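Pentafunctional AROM polypeptide (Schizosaccharomyces pombe, PDB 5SWV) carries five enzyme activities of the shikimate pathway, of which the crystallised fragment comprises 3-dehydroquinate dehydratase and shikimate dehydrogenase. Local coordinates at residues Arg150-Glu153 with Trp154-Val158; Glu184-Arg187 with Thr188-Thr191. All coordinates share one frame; numbering follows the deposited sequence.

How the interactions relate
Both interactions are local, one at the start of helix 152-162 and the other in the second half of helix 177-193, with centres about 13 Å apart. Interaction 1 comes first along the chain. Strand 167-173 runs between the two helices, which lie beside each other on the outside of the TIM barrel of the type I 3-dehydroquinase domain. They touch directly: Met155 SD lies 3.7 Å from Ile190 CD1, and Pro151 CG lies 3.8 Å from Phe186 CE1. Pro151 and Met155 of interaction 1 therefore meet the Phe186 and Ile190 side of interaction 2, joining consecutive helices of the dehydratase domain.

Interaction 1: Arg150-Glu153 with Trp154-Val158; sequences RPHE and WMQKV
Pro151 meets the first turn of the helix with two ring carbons, each directed at a different residue. Its CB lies 4.0 Å from Trp154 CB and close to the plane of the indole, at the CD1 edge, whereas its CG comes within 4.2 Å of Met155 CG. The proline is beside the tryptophan's edge rather than stacked on its face. In Trp154 chi1 (-71°) sets CG beside the backbone N, leaving the CD1 edge against Pro151 while the rest of the indole runs inward, where it stacks with Trp148, meets Trp146 edge-to-face and gives its NE1 hydrogen to Trp146 O.

On the outer side, His152 and Gln156 are one turn apart with their flat groups nearly parallel, the imidazole and amide planes 11° apart. Gln156 OE1 stands 4.1 Å above the imidazole plane, over the ring centre, so the amide approaches a face and not a ring nitrogen. Gln156 OE1 is also 3.5 Å from Glu153 CA. Glu153 turns its carboxylate elsewhere: its chain bends at chi2, and it is Glu153 CG that comes near the amide, 4.1 Å from Gln156 OE1.

Backbone bonds set the helical spacing of these residues. Met155 N donates to Pro151 O at 3.1 Å and Gln156 N to His152 O at 3.3 Å, while the next bond, from Lys157 N to Glu153 O, is weak at 3.4 Å. Lys157 makes a cation-pi contact with Trp139. Pro151 also centres an inverse gamma turn, closed by a weak bond from His152 N to Arg150 O. A proline at the N-cap, with its carbonyl accepting the first i to i+4 bond, makes this the start of the helix that connects strands 134-140 and 167-173 in a beta-alpha-beta unit of the TIM barrel.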
# COMPACT_ATOMS: atom_id res chain seq x y z
N ARG A 150 -15.87 30.87 -18.14
CA ARG A 150 -16.55 30.79 -19.44
C ARG A 150 -15.96 29.62 -20.24
O ARG A 150 -15.17 29.84 -21.14
CB ARG A 150 -16.34 32.07 -20.26
CG ARG A 150 -17.02 33.32 -19.71
CD ARG A 150 -16.55 34.60 -20.42
NE ARG A 150 -15.08 34.76 -20.47
CZ ARG A 150 -14.28 35.04 -19.43
NH1 ARG A 150 -14.76 35.19 -18.19
NH2 ARG A 150 -12.97 35.15 -19.62
N PRO A 151 -16.36 28.38 -19.91
CA PRO A 151 -15.59 27.24 -20.37
C PRO A 151 -16.16 26.57 -21.62
O PRO A 151 -16.48 25.40 -21.59
CB PRO A 151 -15.69 26.31 -19.16
CG PRO A 151 -17.08 26.55 -18.65
CD PRO A 151 -17.47 27.95 -19.05
N HIS A 152 -16.26 27.30 -22.73
CA HIS A 152 -16.78 26.72 -23.98
C HIS A 152 -15.91 25.55 -24.48
O HIS A 152 -16.44 24.49 -24.83
CB HIS A 152 -16.93 27.78 -25.08
CG HIS A 152 -17.54 27.26 -26.36
ND1 HIS A 152 -17.13 27.68 -27.61
CD2 HIS A 152 -18.52 26.34 -26.57
CE1 HIS A 152 -17.84 27.06 -28.54
NE2 HIS A 152 -18.68 26.24 -27.94
N GLU A 153 -14.59 25.74 -24.47
CA GLU A 153 -13.67 24.76 -25.03
C GLU A 153 -13.51 23.57 -24.11
O GLU A 153 -13.35 22.45 -24.61
CB GLU A 153 -12.30 25.36 -25.38
CG GLU A 153 -12.35 26.49 -26.40
CD GLU A 153 -12.47 27.87 -25.76
OE1 GLU A 153 -13.20 28.01 -24.74
OE2 GLU A 153 -11.84 28.84 -26.24
N TRP A 154 -13.53 23.80 -22.80
CA TRP A 154 -13.51 22.70 -21.81
C TRP A 154 -14.74 21.80 -21.94
O TRP A 154 -14.63 20.58 -21.85
CB TRP A 154 -13.42 23.21 -20.37
CG TRP A 154 -12.08 23.78 -20.00
CD1 TRP A 154 -11.81 25.08 -19.66
CD2 TRP A 154 -10.83 23.09 -19.94
NE1 TRP A 154 -10.47 25.24 -19.39
CE2 TRP A 154 -9.85 24.03 -19.55
CE3 TRP A 154 -10.44 21.76 -20.16
CZ2 TRP A 154 -8.50 23.69 -19.40
CZ3 TRP A 154 -9.09 21.42 -20.01
CH2 TRP A 154 -8.15 22.38 -19.63
N MET A 155 -15.90 22.40 -22.15
CA MET A 155 -17.13 21.62 -22.25
C MET A 155 -17.21 20.79 -23.54
O MET A 155 -17.81 19.72 -23.52
CB MET A 155 -18.38 22.51 -22.07
CG MET A 155 -18.51 23.11 -20.67
SD MET A 155 -18.61 21.90 -19.33
CE MET A 155 -20.39 21.63 -19.27
N GLN A 156 -16.60 21.25 -24.63
CA GLN A 156 -16.46 20.41 -25.83
C GLN A 156 -15.66 19.15 -25.56
O GLN A 156 -16.02 18.08 -26.03
CB GLN A 156 -15.76 21.16 -26.95
CG GLN A 156 -16.63 22.22 -27.57
CD GLN A 156 -15.83 23.06 -28.52
OE1 GLN A 156 -15.13 23.99 -28.11
NE2 GLN A 156 -15.89 22.73 -29.81
N LYS A 157 -14.58 19.31 -24.82
CA LYS A 157 -13.76 18.20 -24.35
C LYS A 157 -14.50 17.24 -23.41
O LYS A 157 -14.31 16.03 -23.51
CB LYS A 157 -12.48 18.71 -23.68
CG LYS A 157 -11.50 19.38 -24.62
CD LYS A 157 -11.21 18.50 -25.83
CE LYS A 157 -9.91 18.88 -26.50
NZ LYS A 157 -10.11 20.04 -27.38
N VAL A 158 -15.30 17.77 -22.51
CA VAL A 158 -16.09 16.91 -21.63
C VAL A 158 -17.12 16.11 -22.45
O VAL A 158 -17.32 14.93 -22.19
CB VAL A 158 -16.73 17.72 -20.48
CG1 VAL A 158 -17.77 16.91 -19.70
CG2 VAL A 158 -15.63 18.18 -19.53

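Interaction 2: Glu184-Arg187 with Thr188-Thr191; sequences EEFR and TRIT
Phe186 has Ile190 over one face of its ring and Arg189 at the edge. Ile190 CB sits 4.2 Å above the ring plane, displaced toward the rim, and its CG2 branch touches Phe186 CE2. At the edge, Arg189 NH2 comes to 3.9 Å from Phe186 CD1, with the guanidinium plane turned 87° from the ring. The guanidinium is folded back along the helix, so that one of its faces receives Phe186 CA, 4.0 Å above the plane and off centre. A bend at chi3 (-55°) brings it there, and a hydrogen bond from NH2 to Trp148 O ties down its end.

Arg187 presents an edge instead, with Glu184 CD lying in the plane of its guanidinium. Arg187 NE reaches Glu184 OE1 at 3.2 Å and Arg187 NH2 reaches Glu184 OE2 at 3.0 Å, a side-on, two-nitrogen salt bridge that uses the syn side of both carboxylate oxygens. Both donors stand out of the carboxylate plane, NE more than NH2. NH1 is bonded to Asn214 OD1, linking the helix to a more distant part of the chain. Helix 177-193 is the connection between strands 167-173 and 198-203 in one beta-alpha-beta unit of the dehydroquinase TIM barrel; Phe186 touches Leu200 and Ile190 touches Leu198 on the second of these strands.

Four successive i to i+4 backbone bonds run through the contact, the one from Ile190 N to Phe186 O being almost straight. Arg187 O takes two hydrogens, from Thr191 N at 3.2 Å and from Thr191 OG1 at 2.7 Å, arriving from opposite faces of its carbonyl plane. Thr191 can do both because OG1 is beside its backbone N (chi1 -63°). One turn earlier, a water donates to Glu184 O and OE1 and its oxygen accepts from Thr188 OG1 at 3.1 Å.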
# COMPACT_ATOMS: atom_id res chain seq x y z
N GLU A 184 -12.46 26.17 -9.00
CA GLU A 184 -13.33 25.59 -7.96
C GLU A 184 -14.82 25.83 -8.22
O GLU A 184 -15.63 24.94 -7.99
CB GLU A 184 -12.97 26.10 -6.56
CG GLU A 184 -11.58 25.73 -6.04
CD GLU A 184 -11.22 24.25 -6.17
OE1 GLU A 184 -12.05 23.39 -5.78
OE2 GLU A 184 -10.09 23.97 -6.66
N GLU A 185 -15.18 27.03 -8.67
CA GLU A 185 -16.55 27.29 -9.16
C GLU A 185 -16.95 26.27 -10.21
O GLU A 185 -18.01 25.66 -10.12
CB GLU A 185 -16.67 28.69 -9.76
CG GLU A 185 -17.00 29.75 -8.74
CD GLU A 185 -16.41 31.13 -9.05
OE1 GLU A 185 -16.12 31.45 -10.24
OE2 GLU A 185 -16.25 31.90 -8.08
N PHE A 186 -16.07 26.10 -11.20
CA PHE A 186 -16.26 25.13 -12.26
C PHE A 186 -16.41 23.71 -11.68
O PHE A 186 -17.35 23.02 -12.02
CB PHE A 186 -15.12 25.20 -13.28
CG PHE A 186 -15.24 24.19 -14.40
CD1 PHE A 186 -15.98 24.49 -15.54
CD2 PHE A 186 -14.63 22.94 -14.30
CE1 PHE A 186 -16.10 23.56 -16.56
CE2 PHE A 186 -14.76 22.01 -15.31
CZ PHE A 186 -15.50 22.32 -16.45
N ARG A 187 -15.50 23.31 -10.79
CA ARG A 187 -15.59 22.01 -10.16
C ARG A 187 -16.97 21.79 -9.57
O ARG A 187 -17.55 20.71 -9.74
CB ARG A 187 -14.52 21.83 -9.09
CG ARG A 187 -14.80 20.69 -8.13
CD ARG A 187 -13.58 19.94 -7.65
NE ARG A 187 -12.36 20.73 -7.52
CZ ARG A 187 -11.12 20.31 -7.83
NH1 ARG A 187 -10.89 19.09 -8.31
NH2 ARG A 187 -10.08 21.12 -7.66
N THR A 188 -17.51 22.79 -8.86
CA THR A 188 -18.81 22.63 -8.20
C THR A 188 -19.92 22.41 -9.24
O THR A 188 -20.72 21.49 -9.09
CB THR A 188 -19.15 23.80 -7.24
OG1 THR A 188 -18.16 23.90 -6.22
CG2 THR A 188 -20.48 23.58 -6.55
N ARG A 189 -19.92 23.21 -10.31
CA ARG A 189 -20.98 23.17 -11.34
C ARG A 189 -21.04 21.85 -12.14
O ARG A 189 -22.12 21.30 -12.35
CB ARG A 189 -20.82 24.33 -12.33
CG ARG A 189 -21.03 25.72 -11.76
CD ARG A 189 -21.38 26.73 -12.84
NE ARG A 189 -20.39 26.80 -13.94
CZ ARG A 189 -19.25 27.52 -13.95
NH1 ARG A 189 -18.88 28.25 -12.90
NH2 ARG A 189 -18.46 27.48 -15.03
N ILE A 190 -19.88 21.41 -12.61
CA ILE A 190 -19.74 20.19 -13.42
C ILE A 190 -20.05 18.93 -12.61
O ILE A 190 -20.63 17.98 -13.13
CB ILE A 190 -18.33 20.10 -14.09
CG1 ILE A 190 -18.28 19.04 -15.18
CG2 ILE A 190 -17.23 19.81 -13.07
CD1 ILE A 190 -18.85 19.51 -16.50
N THR A 191 -19.65 18.94 -11.34
CA THR A 191 -19.86 17.83 -10.43
C THR A 191 -21.33 17.64 -10.08
O THR A 191 -21.77 16.52 -9.86
CB THR A 191 -19.01 18.01 -9.16
OG1 THR A 191 -17.64 18.01 -9.56
CG2 THR A 191 -19.24 16.92 -8.13
O HOH W 1 -15.19 23.72 -5.42